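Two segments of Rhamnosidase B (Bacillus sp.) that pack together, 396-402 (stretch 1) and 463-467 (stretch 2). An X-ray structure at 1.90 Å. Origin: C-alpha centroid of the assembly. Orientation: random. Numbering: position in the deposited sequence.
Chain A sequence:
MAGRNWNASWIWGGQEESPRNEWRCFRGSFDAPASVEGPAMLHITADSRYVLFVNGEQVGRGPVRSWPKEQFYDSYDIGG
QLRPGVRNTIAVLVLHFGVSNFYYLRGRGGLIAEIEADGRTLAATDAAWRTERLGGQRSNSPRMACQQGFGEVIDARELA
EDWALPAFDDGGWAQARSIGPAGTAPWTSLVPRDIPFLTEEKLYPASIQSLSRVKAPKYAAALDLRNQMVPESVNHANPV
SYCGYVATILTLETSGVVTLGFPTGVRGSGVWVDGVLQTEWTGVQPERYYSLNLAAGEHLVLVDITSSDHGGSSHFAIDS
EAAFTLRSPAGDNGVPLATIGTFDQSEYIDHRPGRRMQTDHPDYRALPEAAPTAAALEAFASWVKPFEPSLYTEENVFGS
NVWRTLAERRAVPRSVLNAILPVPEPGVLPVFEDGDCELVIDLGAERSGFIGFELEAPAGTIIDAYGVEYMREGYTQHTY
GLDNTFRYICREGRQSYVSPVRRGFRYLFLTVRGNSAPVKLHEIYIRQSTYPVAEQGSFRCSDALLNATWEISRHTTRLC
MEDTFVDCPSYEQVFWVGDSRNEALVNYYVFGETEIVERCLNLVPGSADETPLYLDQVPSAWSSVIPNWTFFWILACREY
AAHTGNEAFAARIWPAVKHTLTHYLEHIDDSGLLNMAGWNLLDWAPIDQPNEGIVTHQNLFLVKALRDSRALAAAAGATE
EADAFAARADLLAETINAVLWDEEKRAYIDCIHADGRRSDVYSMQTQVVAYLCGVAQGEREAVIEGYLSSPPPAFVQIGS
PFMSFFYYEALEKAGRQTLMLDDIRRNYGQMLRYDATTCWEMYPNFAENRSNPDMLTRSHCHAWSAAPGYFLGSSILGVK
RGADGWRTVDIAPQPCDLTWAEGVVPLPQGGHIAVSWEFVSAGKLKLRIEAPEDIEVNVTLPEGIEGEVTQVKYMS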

# COMPACT_ATOMS: atom_id res chain seq x y z
N ASN A 396 -15.71 -15.30 -7.08
CA ASN A 396 -15.34 -13.89 -7.16
C ASN A 396 -16.13 -12.95 -6.24
O ASN A 396 -17.19 -12.42 -6.61
N VAL A 397 -15.60 -12.73 -5.04
CA VAL A 397 -16.26 -11.88 -4.07
C VAL A 397 -16.39 -10.43 -4.53
O VAL A 397 -17.43 -9.82 -4.35
N PHE A 398 -15.33 -9.89 -5.13
CA PHE A 398 -15.36 -8.50 -5.59
C PHE A 398 -16.46 -8.28 -6.63
O PHE A 398 -17.31 -7.40 -6.47
N GLY A 399 -16.44 -9.07 -7.70
CA GLY A 399 -17.43 -8.92 -8.75
C GLY A 399 -18.84 -9.10 -8.23
O GLY A 399 -19.77 -8.44 -8.70
N SER A 400 -19.00 -10.01 -7.27
CA SER A 400 -20.30 -10.30 -6.68
C SER A 400 -20.80 -9.15 -5.80
O SER A 400 -21.98 -9.08 -5.47
N ASN A 401 -19.89 -8.25 -5.42
CA ASN A 401 -20.26 -7.10 -4.60
C ASN A 401 -20.47 -5.85 -5.45
O ASN A 401 -21.36 -5.04 -5.17
N VAL A 402 -19.66 -5.70 -6.50
CA VAL A 402 -19.78 -4.55 -7.39
C VAL A 402 -21.08 -4.64 -8.16
O VAL A 402 -21.77 -3.64 -8.36
N ILE A 463 -19.05 -17.65 3.32
CA ILE A 463 -18.84 -16.42 4.07
C ILE A 463 -17.91 -15.53 3.25
O ILE A 463 -16.70 -15.79 3.16
N ASP A 464 -18.47 -14.49 2.63
CA ASP A 464 -17.71 -13.55 1.81
C ASP A 464 -17.38 -12.27 2.57
O ASP A 464 -18.25 -11.70 3.24
N ALA A 465 -16.14 -11.82 2.45
CA ALA A 465 -15.69 -10.61 3.12
C ALA A 465 -15.10 -9.66 2.09
O ALA A 465 -14.30 -10.07 1.25
N TYR A 466 -15.50 -8.39 2.16
CA TYR A 466 -15.03 -7.37 1.23
C TYR A 466 -14.94 -6.03 1.97
O TYR A 466 -15.94 -5.54 2.49
N GLY A 467 -13.75 -5.45 2.01
CA GLY A 467 -13.58 -4.19 2.71
C GLY A 467 -13.42 -2.96 1.84
O GLY A 467 -12.66 -2.96 0.87

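This is a small, buried, mainly van der Waals contact in which a short helical segment lies across a β-strand, with one aromatic pair and a single water as its polar link. The helix and strand axes approach to 8.8 Å with 75° between their N-to-C directions, and the two stretches bury 310 Å² in total. No direct hydrogen bond crosses between them, so the evidence for packing rests on side-chain direction and close approaches.

On the strand, the alternation expected of extended backbone sets the pattern. The CA-to-CB bonds of D464 and Y466 point toward the helix, whereas that of A465 points away; A465 meets the helix through its backbone, its O lying 3.6 Å from V397 CG1. On the helix, V397 and N401, one turn apart, direct their CA-to-CB bonds toward the strand. F398 starts out sideways, but its t rotamer (chi1 -175°, chi2 76°) brings the end of the ring nearer.

Y466 gives up the most surface, 95 Å², and touches three helix residues. With chi1 at 167° (t), its ring reaches along the helix flank. V397 CG1 sits 4.1 Å from Y466 CB, at the root of the side chain, while F398 meets the ring itself: F398 CD1 is 3.7 Å from Y466 CE1, and F398 CE1 is 3.4 Å from Y466 OH. The ring centroids are 5.6 Å apart and the planes stand at 89°, which identifies an offset edge-to-face pair, with the edge of F398 toward the face of Y466. The Y466 hydroxyl finds its hydrogen-bonding partner elsewhere in the structure.

V397, in the t rotamer (chi1 178°), covers the neighbouring part of the strand. Besides its contacts with A465 O and Y466 CB, V397 CG1 lies 3.9 Å from D464 CB, and V397 CG2 comes within 3.5 Å of D464 OD2. That last approach is a carbon-to-oxygen contact; the D464 carboxylate, in an m rotamer (chi1 -77°), is satisfied by hydrogen bonds elsewhere in the structure.

N401 combines packing with polar work. Its chi1 of -95° falls between the standard wells, and N401 CG rests 3.5 Å from Y466 CD2. In this pose N401 ND2 donates to V397 O at 3.1 Å, with an N-H...O angle of 154°, tying the amide back to the preceding turn. The same ND2 also donates to water 1, the distance from N401 ND2 to the water O being 3.0 Å. Water 1 in turn donates a weak bond to D464 O, with 3.3 Å between the water O and D464 O, and so completes the bridge to the strand.

The start of the helix is fixed from within its own stretch. N396, whose CA-to-CB bond points away from the strand, uses its t rotamer to cap the helix: N396 OD1 accepts from G399 N at 3.0 Å and 172°. S400 OG, on an m rotamer, donates to N396 O at 2.7 Å. Neither N396 nor S400 contacts the strand.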

# COMPACT_ATOMS: atom_id res chain seq x y z
CB ASN A 396 -15.48 -13.46 -8.62
CG ASN A 396 -15.13 -12.01 -8.85
OD1 ASN A 396 -14.55 -11.35 -7.98
ND2 ASN A 396 -15.46 -11.51 -10.04
CB VAL A 397 -15.52 -11.92 -2.71
CG1 VAL A 397 -16.20 -10.97 -1.72
CG2 VAL A 397 -15.52 -13.35 -2.17
CB PHE A 398 -14.00 -8.11 -6.18
CG PHE A 398 -13.91 -6.66 -6.58
CD1 PHE A 398 -13.76 -5.66 -5.62
CD2 PHE A 398 -13.97 -6.29 -7.92
CE1 PHE A 398 -13.68 -4.31 -5.99
CE2 PHE A 398 -13.89 -4.95 -8.31
CZ PHE A 398 -13.74 -3.96 -7.34
CB SER A 400 -20.22 -11.59 -5.84
OG SER A 400 -19.87 -12.71 -6.64
CB ASN A 401 -19.20 -6.83 -3.53
CG ASN A 401 -19.54 -7.49 -2.21
OD1 ASN A 401 -20.42 -7.02 -1.49
ND2 ASN A 401 -18.86 -8.58 -1.89
CB VAL A 402 -18.60 -4.49 -8.37
CG1 VAL A 402 -18.84 -3.40 -9.41
CG2 VAL A 402 -17.32 -4.21 -7.60
CB ILE A 463 -18.19 -16.69 5.45
CG1 ILE A 463 -19.04 -17.68 6.25
CG2 ILE A 463 -18.05 -15.38 6.23
CD1 ILE A 463 -20.46 -17.18 6.57
CB ASP A 464 -18.49 -13.19 0.55
CG ASP A 464 -18.46 -14.29 -0.50
OD1 ASP A 464 -19.14 -14.13 -1.54
OD2 ASP A 464 -17.74 -15.29 -0.30
CB ALA A 465 -14.66 -10.94 4.18
CB TYR A 466 -15.99 -7.29 0.05
CG TYR A 466 -15.84 -6.09 -0.85
CD1 TYR A 466 -14.58 -5.68 -1.31
CD2 TYR A 466 -16.96 -5.37 -1.27
CE1 TYR A 466 -14.45 -4.59 -2.18
CE2 TYR A 466 -16.84 -4.29 -2.13
CZ TYR A 466 -15.59 -3.91 -2.59
OH TYR A 466 -15.48 -2.86 -3.48
O HOH W 1 -19.19 -9.55 0.91